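Local structure of extracellular subtilisin-like serine proteinase (Vibrio sp. PA-44, 1SH7) at residues 4-9 / 177-182; 29-34 / 232-237; 53-58 / 112-117; 136-141 / 168-173; 196-201 / 256-261. The protein is a calcium-binding secreted subtilisin-like serine proteinase of a cold-adapted Vibrio, probably an endopeptidase, represented here by its subtilase part. One frame throughout, in Å; residues are numbered along the deposited sequence. Where two conformers were deposited one is given.

Contact 1: 4-9 / 177-182; sequences AIWGLD and GSTTSS. With CA (calcium ion), chain E.
The indole of W6 lies against the backbone of T179, T180 and S181, and S181 sits over one of its faces. The CB of S181 stands 3.8 Å from the centroid of the six-membered ring of W6, 24° off the ring normal. This is a CH-pi contact, placed towards the rim. The backbone N of S181 lies over a face as well, 3.4 Å from CH2 of W6. The carbonyl of T179 meets the indole differently. Its O lies at the ring edge, near the plane, 3.4 Å from CH2 of W6. The carbonyl carbon of T180 comes in obliquely. At W6, CG stands between the backbone N and the carbonyl carbon (chi1 84°), and the ring reaches across to segment 177-182 from the first turn of its helix. No hydrogen bond links the two segments. NE1 of W6 instead donates a hydrogen bond to the carbonyl O of S202, which would restrain the rotation of the ring. The turn beside the ring has its own brace. T180 OG1 accepts from S182 N at 3.1 Å, an ST turn. Further along helix 6-11, D9 binds a calcium ion through its O and its OD2, with D12, Q13, D19 and N21 completing the protein ligands. The contact joins this N-terminal helix to the end of strand 174-179, and P200 of the neighbouring strand 197-200 packs on W6.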
# COMPACT_ATOMS: atom_id res chain seq x y z
N ALA A 4 -3.48 -17.50 9.32
CA ALA A 4 -3.25 -16.22 8.66
C ALA A 4 -4.57 -15.54 8.42
O ALA A 4 -5.57 -16.19 8.16
CB ALA A 4 -2.49 -16.40 7.34
N ILE A 5 -4.58 -14.23 8.58
CA ILE A 5 -5.75 -13.43 8.29
C ILE A 5 -5.93 -13.41 6.80
O ILE A 5 -4.99 -13.70 6.03
CB ILE A 5 -5.68 -12.01 8.90
CG1 ILE A 5 -4.40 -11.30 8.46
CG2 ILE A 5 -5.76 -12.07 10.43
CD1 ILE A 5 -4.41 -9.81 8.78
N TRP A 6 -7.15 -13.09 6.36
CA TRP A 6 -7.55 -13.45 4.99
C TRP A 6 -6.80 -12.72 3.89
O TRP A 6 -6.59 -13.28 2.84
CB TRP A 6 -9.05 -13.27 4.77
CG TRP A 6 -9.47 -11.88 4.41
CD1 TRP A 6 -9.96 -10.90 5.26
CD2 TRP A 6 -9.54 -11.33 3.09
NE1 TRP A 6 -10.26 -9.76 4.54
CE2 TRP A 6 -10.02 -10.00 3.21
CE3 TRP A 6 -9.17 -11.80 1.82
CZ2 TRP A 6 -10.20 -9.16 2.09
CZ3 TRP A 6 -9.34 -10.97 0.73
CH2 TRP A 6 -9.86 -9.66 0.87
N GLY A 7 -6.45 -11.46 4.11
CA GLY A 7 -5.76 -10.66 3.09
C GLY A 7 -4.41 -11.24 2.73
O GLY A 7 -4.08 -11.45 1.55
N LEU A 8 -3.65 -11.57 3.77
CA LEU A 8 -2.37 -12.23 3.59
C LEU A 8 -2.57 -13.60 2.95
O LEU A 8 -1.85 -13.99 2.02
CB LEU A 8 -1.65 -12.38 4.93
CG LEU A 8 -1.32 -11.14 5.75
CD1 LEU A 8 -0.56 -11.58 6.99
CD2 LEU A 8 -0.56 -10.11 4.93
N ASP A 9 -3.55 -14.33 3.47
CA ASP A 9 -3.93 -15.65 2.99
C ASP A 9 -4.23 -15.62 1.48
O ASP A 9 -3.81 -16.52 0.73
CB ASP A 9 -5.16 -16.13 3.75
CG ASP A 9 -5.52 -17.58 3.46
OD1 ASP A 9 -6.49 -18.07 4.10
OD2 ASP A 9 -4.91 -18.29 2.64
N GLY A 177 -7.32 -0.72 -6.15
CA GLY A 177 -8.68 -0.98 -5.70
C GLY A 177 -8.76 -2.10 -4.68
O GLY A 177 -7.79 -2.83 -4.42
N SER A 178 -9.94 -2.25 -4.10
CA SER A 178 -10.15 -3.12 -2.92
C SER A 178 -11.06 -4.28 -3.25
O SER A 178 -12.06 -4.09 -3.94
CB SER A 178 -10.82 -2.32 -1.82
OG SER A 178 -11.08 -3.14 -0.70
N THR A 179 -10.73 -5.45 -2.73
CA THR A 179 -11.63 -6.61 -2.78
C THR A 179 -11.96 -7.20 -1.40
O THR A 179 -11.32 -6.88 -0.38
CB THR A 179 -11.00 -7.76 -3.61
OG1 THR A 179 -9.70 -8.09 -3.08
CG2 THR A 179 -10.84 -7.40 -5.04
N THR A 180 -12.94 -8.10 -1.39
CA THR A 180 -13.26 -8.92 -0.22
C THR A 180 -12.74 -10.34 -0.38
O THR A 180 -12.26 -10.74 -1.45
CB THR A 180 -14.79 -9.10 -0.04
OG1 THR A 180 -15.28 -10.01 -1.05
CG2 THR A 180 -15.58 -7.83 -0.22
N SER A 181 -12.90 -11.12 0.69
CA SER A 181 -12.48 -12.53 0.70
C SER A 181 -13.28 -13.47 -0.19
O SER A 181 -12.87 -14.64 -0.41
CB SER A 181 -12.43 -13.05 2.12
OG SER A 181 -13.73 -13.15 2.67
N SER A 182 -14.40 -12.99 -0.71
CA SER A 182 -15.17 -13.70 -1.74
C SER A 182 -14.74 -13.38 -3.17
O SER A 182 -15.39 -13.77 -4.11
CB SER A 182 -16.65 -13.41 -1.56
OG SER A 182 -16.97 -12.11 -2.00
CA CA E . -2.96 -18.77 1.25
O HOH W 1 -1.56 -20.45 0.49

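Contact 2: 29-34 / 232-237; sequences FGVTAY and LYLQEN
This contact sets the last turn of a helix against the loop leading into a strand, part apolar and part side chain against backbone. V31 and F29, which lead into strand 32-37, meet L234 and Q235 in the last turn of helix 219-236. In the subtilisin fold this long helix packs on the central parallel sheet, and its first turn holds S220, the predicted catalytic serine. The contact lies away from the annotated sites. V31 and L234 form its apolar half, with their side chains crossing at about a right angle. Both methyls of V31 straddle CB of L234, CG2 at 3.8 Å and CG1 at 3.9 Å from it. CG2 of V31 also reaches the backbone, 3.6 Å from N of Q235. Q235 forms the other half. Its CG is anti to the backbone N (chi1 -175°) and the chain stays extended, which carries it across the backbone of F29. CG of Q235 lies 3.3 Å from O of F29, and NE2 of Q235 lies 3.7 Å from CB of F29. The ring of F29 leads away from the helix. The amide oxygen OE1 of Q235 is gripped by the backbone N of D27 and of G28. That holds the amide against this turn of the chain. Around the contact, L234 also touches L245 of helix 242-252. Strand 32-37 itself runs between strands 90-95 and 123-127.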
# COMPACT_ATOMS: atom_id res chain seq x y z
N PHE A 29 13.50 -7.54 4.14
CA PHE A 29 14.82 -7.25 4.72
C PHE A 29 15.65 -6.34 3.78
O PHE A 29 15.77 -6.59 2.58
CB PHE A 29 15.61 -8.50 5.12
CG PHE A 29 16.90 -8.15 5.82
CD1 PHE A 29 16.87 -7.73 7.14
CD2 PHE A 29 18.10 -8.12 5.11
CE1 PHE A 29 18.06 -7.32 7.79
CE2 PHE A 29 19.30 -7.73 5.75
CZ PHE A 29 19.26 -7.33 7.09
N GLY A 30 16.18 -5.26 4.33
CA GLY A 30 16.96 -4.30 3.56
C GLY A 30 16.16 -3.34 2.70
O GLY A 30 16.74 -2.67 1.86
N VAL A 31 14.84 -3.30 2.88
CA VAL A 31 13.96 -2.44 2.09
C VAL A 31 13.25 -1.51 3.09
O VAL A 31 13.10 -1.84 4.27
CB VAL A 31 12.96 -3.27 1.24
CG1 VAL A 31 12.05 -2.36 0.40
CG2 VAL A 31 13.70 -4.24 0.34
N THR A 32 12.90 -0.32 2.63
CA THR A 32 12.26 0.64 3.50
C THR A 32 10.95 1.07 2.84
O THR A 32 10.93 1.38 1.66
CB THR A 32 13.20 1.82 3.73
OG1 THR A 32 14.42 1.40 4.39
CG2 THR A 32 12.60 2.86 4.68
N ALA A 33 9.88 1.06 3.63
CA ALA A 33 8.57 1.53 3.18
C ALA A 33 8.30 2.84 3.87
O ALA A 33 8.34 2.89 5.10
CB ALA A 33 7.48 0.54 3.53
N TYR A 34 8.00 3.87 3.07
CA TYR A 34 7.68 5.20 3.55
C TYR A 34 6.16 5.35 3.58
O TYR A 34 5.52 5.26 2.54
CB TYR A 34 8.32 6.26 2.65
CG TYR A 34 9.80 6.24 2.77
CD1 TYR A 34 10.46 7.01 3.74
CD2 TYR A 34 10.56 5.42 1.96
CE1 TYR A 34 11.83 6.95 3.88
CE2 TYR A 34 11.95 5.34 2.10
CZ TYR A 34 12.57 6.12 3.07
OH TYR A 34 13.94 6.05 3.21
N LEU A 232 8.74 -6.99 -0.92
CA LEU A 232 9.19 -8.35 -1.21
C LEU A 232 9.93 -8.40 -2.54
O LEU A 232 10.99 -9.02 -2.64
CB LEU A 232 8.01 -9.34 -1.24
CG LEU A 232 7.10 -9.50 -0.02
CD1 LEU A 232 5.98 -10.48 -0.27
CD2 LEU A 232 7.88 -9.93 1.21
N TYR A 233 9.39 -7.76 -3.56
CA TYR A 233 10.01 -7.74 -4.87
C TYR A 233 11.34 -6.97 -4.85
O TYR A 233 12.29 -7.34 -5.60
CB TYR A 233 9.09 -7.06 -5.91
CG TYR A 233 7.83 -7.80 -6.33
CD1 TYR A 233 7.40 -8.96 -5.68
CD2 TYR A 233 7.01 -7.29 -7.35
CE1 TYR A 233 6.23 -9.62 -6.07
CE2 TYR A 233 5.82 -7.95 -7.73
CZ TYR A 233 5.45 -9.11 -7.09
OH TYR A 233 4.26 -9.75 -7.45
N LEU A 234 11.40 -5.93 -4.03
CA LEU A 234 12.61 -5.13 -3.88
C LEU A 234 13.70 -5.89 -3.12
O LEU A 234 14.91 -5.70 -3.36
CB LEU A 234 12.32 -3.79 -3.22
CG LEU A 234 11.62 -2.79 -4.17
CD1 LEU A 234 10.91 -1.68 -3.40
CD2 LEU A 234 12.67 -2.24 -5.09
N GLN A 235 13.30 -6.77 -2.20
CA GLN A 235 14.31 -7.58 -1.52
C GLN A 235 14.92 -8.56 -2.53
O GLN A 235 16.14 -8.70 -2.62
CB GLN A 235 13.80 -8.31 -0.28
CG GLN A 235 14.93 -9.03 0.46
CD GLN A 235 14.48 -10.02 1.54
OE1 GLN A 235 13.30 -10.14 1.83
NE2 GLN A 235 15.45 -10.73 2.13
N GLU A 236 14.04 -9.20 -3.30
CA GLU A 236 14.39 -10.12 -4.39
C GLU A 236 15.32 -9.47 -5.44
O GLU A 236 16.25 -10.09 -5.96
CB GLU A 236 13.10 -10.63 -5.06
CG GLU A 236 13.26 -11.59 -6.22
CD GLU A 236 11.95 -11.82 -6.99
OE1 GLU A 236 11.98 -12.60 -7.97
OE2 GLU A 236 10.89 -11.23 -6.64
N ASN A 237 15.00 -8.22 -5.77
CA ASN A 237 15.73 -7.44 -6.76
C ASN A 237 15.84 -5.98 -6.29
O ASN A 237 14.94 -5.17 -6.55
CB ASN A 237 15.04 -7.52 -8.12
CG ASN A 237 15.89 -6.98 -9.26
OD1 ASN A 237 16.79 -6.12 -9.07
ND2 ASN A 237 15.58 -7.43 -10.49

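Contact 3: 53-58 / 112-117; sequences SGYDFV and VDWVAQ. With CA (calcium ion), chain D.
Three aromatic side chains, Y55, F57 and W114, gather in one cluster at the surface, and each meets another in a different way. F57 points its edge at W114 in an offset edge-to-face pair, with planes at 73° and the centroid of F57 5.6 Å from that of the five-membered ring of W114. CZ of F57 touches CB of W114 at 3.7 Å. CB of Y55 sits over a face of W114, 4.1 Å from the centroid of the five-membered ring, a CH-pi contact. CG of Y55 is anti to the backbone N (chi1 -165°), and the phenol leads away from the helix. Its ring and the indole are near parallel but slid apart, with little overlap. The phenol turns towards F57 instead, and CD2 of Y55 lies 3.4 Å above the centre of the F57 ring. The far end of the indole lies on the backbone of G54, with CH2 of W114 3.6 Å from CA of G54. Between Y55 and F57, at the end of edge strand 51-56, lies D56. Its OD1 binds a calcium ion at 2.2 Å, along with D61 and D63. CB of Y55 and the ring of F57 meet helix 105-118, while D56 turns to the calcium ion on the other side. Across the contact there is no hydrogen bond. Ring and apolar contacts hold it, with the polar chemistry kept at the calcium site.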
# COMPACT_ATOMS: atom_id res chain seq x y z
N SER A 53 10.53 7.38 13.12
CA SER A 53 9.92 8.59 12.61
C SER A 53 10.71 9.11 11.38
O SER A 53 11.93 8.94 11.28
CB SER A 53 9.90 9.67 13.71
OG SER A 53 8.92 9.40 14.69
N GLY A 54 10.01 9.73 10.45
CA GLY A 54 10.64 10.36 9.30
C GLY A 54 10.61 11.86 9.54
O GLY A 54 11.58 12.47 10.02
N TYR A 55 9.46 12.46 9.21
CA TYR A 55 9.18 13.84 9.55
C TYR A 55 7.66 14.03 9.71
O TYR A 55 6.87 13.30 9.10
CB TYR A 55 9.70 14.79 8.47
CG TYR A 55 9.74 16.23 8.95
CD1 TYR A 55 10.78 16.68 9.75
CD2 TYR A 55 8.74 17.12 8.61
CE1 TYR A 55 10.81 18.00 10.24
CE2 TYR A 55 8.78 18.46 9.05
CZ TYR A 55 9.81 18.89 9.85
OH TYR A 55 9.79 20.20 10.31
N ASP A 56 7.28 15.00 10.54
CA ASP A 56 5.86 15.39 10.74
C ASP A 56 5.55 16.77 10.12
O ASP A 56 5.85 17.80 10.71
CB ASP A 56 5.57 15.37 12.26
CG ASP A 56 4.16 15.80 12.62
OD1 ASP A 56 3.80 15.66 13.84
OD2 ASP A 56 3.36 16.27 11.80
N PHE A 57 4.91 16.78 8.96
CA PHE A 57 4.56 18.02 8.27
C PHE A 57 3.25 18.66 8.70
O PHE A 57 2.88 19.71 8.19
CB PHE A 57 4.49 17.78 6.76
CG PHE A 57 5.83 17.53 6.16
CD1 PHE A 57 6.66 18.59 5.86
CD2 PHE A 57 6.27 16.24 5.95
CE1 PHE A 57 7.91 18.37 5.32
CE2 PHE A 57 7.52 15.99 5.43
CZ PHE A 57 8.35 17.05 5.11
N VAL A 58 2.52 17.98 9.58
CA VAL A 58 1.32 18.54 10.17
C VAL A 58 1.76 19.53 11.25
O VAL A 58 1.34 20.68 11.27
CB VAL A 58 0.41 17.40 10.77
CG1 VAL A 58 -0.74 17.96 11.58
CG2 VAL A 58 -0.12 16.48 9.69
N VAL A 112 5.70 14.08 0.15
CA VAL A 112 6.09 13.36 -1.07
C VAL A 112 7.53 13.75 -1.46
O VAL A 112 8.38 12.89 -1.71
CB VAL A 112 5.09 13.62 -2.22
CG1 VAL A 112 5.60 13.09 -3.56
CG2 VAL A 112 3.71 13.06 -1.86
N ASP A 113 7.81 15.05 -1.49
CA ASP A 113 9.13 15.60 -1.77
C ASP A 113 10.18 15.08 -0.75
O ASP A 113 11.32 14.81 -1.11
CB ASP A 113 9.10 17.13 -1.69
CG ASP A 113 8.40 17.78 -2.86
OD1 ASP A 113 8.26 19.04 -2.80
OD2 ASP A 113 7.99 17.15 -3.89
N TRP A 114 9.77 14.97 0.51
CA TRP A 114 10.67 14.49 1.55
C TRP A 114 11.12 13.05 1.30
O TRP A 114 12.29 12.69 1.52
CB TRP A 114 9.99 14.60 2.92
CG TRP A 114 10.89 14.31 4.05
CD1 TRP A 114 11.60 15.22 4.77
CD2 TRP A 114 11.22 13.02 4.59
NE1 TRP A 114 12.31 14.58 5.75
CE2 TRP A 114 12.11 13.23 5.66
CE3 TRP A 114 10.82 11.71 4.31
CZ2 TRP A 114 12.61 12.19 6.44
CZ3 TRP A 114 11.34 10.68 5.07
CH2 TRP A 114 12.22 10.92 6.10
N VAL A 115 10.19 12.23 0.86
CA VAL A 115 10.51 10.84 0.49
C VAL A 115 11.47 10.82 -0.70
O VAL A 115 12.49 10.14 -0.66
CB VAL A 115 9.22 10.02 0.20
CG1 VAL A 115 9.54 8.73 -0.47
CG2 VAL A 115 8.43 9.78 1.51
N ALA A 116 11.20 11.59 -1.74
CA ALA A 116 12.13 11.64 -2.87
C ALA A 116 13.54 12.08 -2.41
O ALA A 116 14.56 11.47 -2.79
CB ALA A 116 11.63 12.58 -3.95
N GLN A 117 13.59 13.06 -1.51
CA GLN A 117 14.89 13.60 -1.08
C GLN A 117 15.62 12.68 -0.07
O GLN A 117 16.84 12.73 0.02
CB GLN A 117 14.73 14.99 -0.48
CG GLN A 117 14.36 16.06 -1.49
CD GLN A 117 13.80 17.33 -0.84
OE1 GLN A 117 14.05 17.60 0.33
NE2 GLN A 117 13.03 18.09 -1.61
CA CA D . 4.49 15.09 15.85
O HOH W 2 2.89 13.33 15.84
O HOH W 3 5.05 14.78 18.14
O HOH W 4 2.53 16.28 16.66

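Contact 4: 136-141 / 168-173; sequences ALDSAV and ARVPSG. With CA (calcium ion), chain C.
At D138, CG lies anti to the carbonyl carbon, beside the backbone N (chi1 -71°). At R169, CG lies between the backbone N and the carbonyl carbon (chi1 70°), and the chain is extended from there to NE. These two settings bring a carboxylate and a guanidinium together. The salt bridge joins helix 135-146 to the loop before strand 174-179 in the subtilisin fold. That loop carries a calcium site. The bridge uses one carboxylate oxygen. OD2 of D138 lies 2.9 Å from NE of R169 and 3.0 Å from its NH2. The two side chains cross at about a right angle and the two planes are 53° apart, so this is not a flat, two-oxygen pairing. The other oxygen, OD1 of D138, bonds to the hydroxyl of S166. The carboxylate is thus held on both oxygens. V170 packs next to the bridge. Its CG2 touches CA of D138 at 3.6 Å, and the side chains of D138 and V170 slide past each other in opposite directions. One turn on, CG1 of V141 meets CG1 of V170 at 4.3 Å, a looser apolar touch. V170 also opens a type I beta turn that ends at G173, closed by N of G173 on O of V170. The turn presents the carbonyl oxygens of P171 and G173 to a calcium ion, which D196 also binds. A water on that calcium ion donates a hydrogen bond to O of V170 at 2.7 Å.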
# COMPACT_ATOMS: atom_id res chain seq x y z
N ALA A 136 -0.81 19.95 -8.93
CA ALA A 136 0.39 20.16 -8.12
C ALA A 136 0.79 18.90 -7.36
O ALA A 136 1.98 18.52 -7.37
CB ALA A 136 0.22 21.32 -7.17
N LEU A 137 -0.16 18.25 -6.71
CA LEU A 137 0.12 16.97 -6.02
C LEU A 137 0.49 15.87 -7.01
O LEU A 137 1.40 15.07 -6.75
CB LEU A 137 -1.10 16.53 -5.20
CG LEU A 137 -1.01 15.23 -4.40
CD1 LEU A 137 0.25 15.15 -3.51
CD2 LEU A 137 -2.32 15.06 -3.57
N ASP A 138 -0.20 15.81 -8.15
CA ASP A 138 0.11 14.84 -9.21
C ASP A 138 1.55 15.01 -9.67
O ASP A 138 2.27 14.03 -9.88
CB ASP A 138 -0.78 15.03 -10.43
CG ASP A 138 -2.20 14.62 -10.21
OD1 ASP A 138 -2.55 14.11 -9.12
OD2 ASP A 138 -3.07 14.76 -11.14
N SER A 139 1.97 16.26 -9.85
CA SER A 139 3.31 16.58 -10.33
C SER A 139 4.40 16.19 -9.32
O SER A 139 5.45 15.64 -9.70
CB SER A 139 3.40 18.06 -10.72
OG SER A 139 2.55 18.29 -11.83
N ALA A 140 4.15 16.42 -8.04
CA ALA A 140 5.07 16.00 -6.99
C ALA A 140 5.22 14.48 -6.93
O ALA A 140 6.33 13.97 -6.75
CB ALA A 140 4.60 16.52 -5.64
N VAL A 141 4.12 13.74 -7.11
CA VAL A 141 4.18 12.29 -7.05
C VAL A 141 4.92 11.79 -8.26
O VAL A 141 5.82 10.94 -8.13
CB VAL A 141 2.78 11.67 -6.92
CG1 VAL A 141 2.81 10.16 -7.14
CG2 VAL A 141 2.24 12.01 -5.56
N ALA A 168 -4.47 9.28 -6.92
CA ALA A 168 -4.81 8.02 -7.63
C ALA A 168 -4.63 8.04 -9.15
O ALA A 168 -4.25 7.03 -9.77
CB ALA A 168 -6.24 7.62 -7.33
N ARG A 169 -4.97 9.16 -9.75
CA ARG A 169 -5.00 9.23 -11.20
C ARG A 169 -3.62 9.35 -11.85
O ARG A 169 -3.52 9.18 -13.05
CB ARG A 169 -5.91 10.36 -11.65
CG ARG A 169 -5.39 11.76 -11.36
CD ARG A 169 -6.37 12.79 -11.80
NE ARG A 169 -5.81 14.12 -11.75
CZ ARG A 169 -5.84 14.98 -12.75
NH1 ARG A 169 -6.39 14.66 -13.93
NH2 ARG A 169 -5.32 16.19 -12.56
N VAL A 170 -2.57 9.61 -11.07
CA VAL A 170 -1.20 9.74 -11.64
C VAL A 170 -0.82 8.47 -12.40
O VAL A 170 -0.66 7.41 -11.78
CB VAL A 170 -0.15 10.01 -10.55
CG1 VAL A 170 1.28 9.90 -11.10
CG2 VAL A 170 -0.35 11.39 -9.94
N PRO A 171 -0.71 8.54 -13.73
CA PRO A 171 -0.48 7.31 -14.48
C PRO A 171 0.65 6.44 -13.93
O PRO A 171 0.42 5.26 -13.76
CB PRO A 171 -0.21 7.82 -15.90
CG PRO A 171 -1.04 9.10 -15.97
CD PRO A 171 -0.88 9.70 -14.64
N SER A 172 1.81 7.00 -13.58
CA SER A 172 2.98 6.17 -13.23
C SER A 172 2.99 5.60 -11.79
O SER A 172 3.87 4.87 -11.39
CB SER A 172 4.28 6.90 -13.56
OG SER A 172 4.42 8.04 -12.75
N GLY A 173 1.95 5.94 -11.05
CA GLY A 173 1.69 5.37 -9.76
C GLY A 173 1.01 4.04 -9.94
O GLY A 173 0.45 3.75 -11.00
CA CA C . -0.82 3.29 -12.96
O HOH W 5 -2.01 5.07 -11.76
O HOH W 6 1.15 2.17 -13.52
O HOH W 7 -0.86 3.28 -15.50
O HOH W 8 -3.10 3.26 -13.66

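Contact 5: 196-201 / 256-261; sequences DLFAPG and NKVSDT. With CA (calcium ion), chain C.
OD2 of D196 is gripped twice. It binds a calcium ion at 2.4 Å and accepts a hydrogen bond from the backbone N of T175. OD1 of D196 binds the same ion at 2.5 Å, so the carboxylate clasps the metal with both oxygens. Carbonyl oxygens of P171 and G173 and four waters complete the site. Two residues further along, the contact with 256-261 is apolar and buried. F198 projects from its strand, with CG anti to the carbonyl carbon (chi1 -72°), and its ring meets V258 and T261. CG1 of V258 lies over one face, 4.2 Å above the ring plane and offset towards the rim. CG2 of V258 is 4.3 Å from CD1 of F198. CG2 of T261 lies oblique to the ring plane, 4.0 Å from CE1 of F198; the two side chains cross at about a right angle. Strand 197-200 is the outermost strand at this end of the parallel sheet of the subtilisin fold. The loop 256-261, between strands 254-255 and 267-268, packs over F198 there. T179 of strand 174-179 touches both F198 and V258. In the same loop, OD1 of D260 forms a salt bridge with R185.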
# COMPACT_ATOMS: atom_id res chain seq x y z
N ASP A 196 -4.77 0.16 -11.33
CA ASP A 196 -3.82 -0.78 -11.90
C ASP A 196 -4.09 -2.22 -11.50
O ASP A 196 -3.84 -3.12 -12.28
CB ASP A 196 -2.40 -0.45 -11.47
CG ASP A 196 -1.91 0.88 -12.03
OD1 ASP A 196 -1.48 0.94 -13.20
OD2 ASP A 196 -1.90 1.91 -11.37
N LEU A 197 -4.59 -2.42 -10.28
CA LEU A 197 -4.91 -3.76 -9.76
C LEU A 197 -5.71 -3.66 -8.47
O LEU A 197 -5.80 -2.58 -7.87
CB LEU A 197 -3.65 -4.62 -9.55
CG LEU A 197 -2.82 -4.42 -8.27
CD1 LEU A 197 -1.69 -5.43 -8.12
CD2 LEU A 197 -2.24 -3.02 -8.26
N PHE A 198 -6.27 -4.80 -8.05
CA PHE A 198 -7.03 -4.94 -6.82
C PHE A 198 -6.16 -5.64 -5.78
O PHE A 198 -5.31 -6.47 -6.11
CB PHE A 198 -8.29 -5.81 -7.05
CG PHE A 198 -9.36 -5.12 -7.86
CD1 PHE A 198 -9.49 -5.35 -9.24
CD2 PHE A 198 -10.23 -4.23 -7.27
CE1 PHE A 198 -10.44 -4.70 -9.98
CE2 PHE A 198 -11.19 -3.57 -8.03
CZ PHE A 198 -11.29 -3.81 -9.38
N ALA A 199 -6.42 -5.37 -4.51
CA ALA A 199 -5.82 -6.13 -3.42
C ALA A 199 -6.83 -6.21 -2.26
O ALA A 199 -7.78 -5.43 -2.23
CB ALA A 199 -4.51 -5.44 -2.97
N PRO A 200 -6.63 -7.11 -1.29
CA PRO A 200 -7.50 -7.18 -0.11
C PRO A 200 -7.69 -5.85 0.63
O PRO A 200 -6.72 -5.24 1.08
CB PRO A 200 -6.78 -8.21 0.77
CG PRO A 200 -6.12 -9.13 -0.21
CD PRO A 200 -5.58 -8.15 -1.25
N GLY A 201 -8.95 -5.43 0.77
CA GLY A 201 -9.25 -4.19 1.47
C GLY A 201 -10.46 -4.11 2.36
O GLY A 201 -10.59 -3.15 3.14
N ASN A 256 -8.38 -12.44 -13.88
CA ASN A 256 -9.76 -12.87 -14.02
C ASN A 256 -10.34 -13.61 -12.82
O ASN A 256 -11.21 -14.46 -12.99
CB ASN A 256 -9.94 -13.73 -15.28
CG ASN A 256 -9.62 -12.95 -16.52
OD1 ASN A 256 -8.74 -13.33 -17.30
ND2 ASN A 256 -10.33 -11.84 -16.71
N LYS A 257 -9.89 -13.25 -11.62
CA LYS A 257 -10.42 -13.82 -10.36
C LYS A 257 -11.53 -12.98 -9.70
O LYS A 257 -12.33 -13.50 -8.88
CB LYS A 257 -9.32 -14.04 -9.33
CG LYS A 257 -8.08 -14.66 -9.89
CD LYS A 257 -8.36 -16.04 -10.44
CE LYS A 257 -7.07 -16.63 -10.92
NZ LYS A 257 -7.26 -17.98 -11.56
N VAL A 258 -11.58 -11.70 -10.03
CA VAL A 258 -12.39 -10.72 -9.31
C VAL A 258 -13.74 -10.55 -9.99
O VAL A 258 -13.80 -10.51 -11.20
CB VAL A 258 -11.64 -9.34 -9.23
CG1 VAL A 258 -12.49 -8.27 -8.45
CG2 VAL A 258 -10.25 -9.49 -8.65
N SER A 259 -14.82 -10.47 -9.20
CA SER A 259 -16.17 -10.17 -9.70
C SER A 259 -16.53 -8.70 -9.49
O SER A 259 -16.01 -8.01 -8.60
CB SER A 259 -17.23 -11.08 -9.06
OG SER A 259 -17.18 -10.99 -7.66
N ASP A 260 -17.43 -8.19 -10.34
CA ASP A 260 -17.86 -6.79 -10.29
C ASP A 260 -16.73 -5.74 -10.46
O ASP A 260 -16.67 -4.73 -9.75
CB ASP A 260 -18.69 -6.54 -9.03
CG ASP A 260 -19.48 -5.26 -9.11
OD1 ASP A 260 -19.64 -4.58 -8.08
OD2 ASP A 260 -19.94 -4.84 -10.21
N THR A 261 -15.87 -5.96 -11.45
CA THR A 261 -14.74 -5.09 -11.73
C THR A 261 -15.16 -3.78 -12.38
O THR A 261 -14.42 -2.80 -12.37
CB THR A 261 -13.75 -5.79 -12.65
OG1 THR A 261 -14.44 -6.35 -13.78
CG2 THR A 261 -13.12 -7.02 -11.92
CA CA C . -0.82 3.29 -12.96
O HOH W 6 1.15 2.17 -13.52
O HOH W 5 -2.01 5.07 -11.76
O HOH W 7 -0.86 3.28 -15.50
O HOH W 8 -3.10 3.26 -13.66

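In the fold
Contacts 1, 2, 3 and 5 all reach the same parallel sheet. Contact 3 lies at the edge strand 51-56, and contact 5 at the other edge, with their centres 31 Å apart. Contacts 1 and 5 are close, 10 Å between centres. The backbone of G177 hydrogen-bonds to that of L197 and A199 across adjoining strands, with O of G177 2.9 Å from N of A199. Contacts 4 and 5 share one calcium ion and its four waters. Contacts 3 and 4 touch where V112 packs on A140 and V141. Contacts 2 and 3 touch through Y34, which meets W114 and V115. The phenylmethanesulfonic acid in the active site is about 13 Å from the side chains of R169 and F198, and about 14 Å from that of T179.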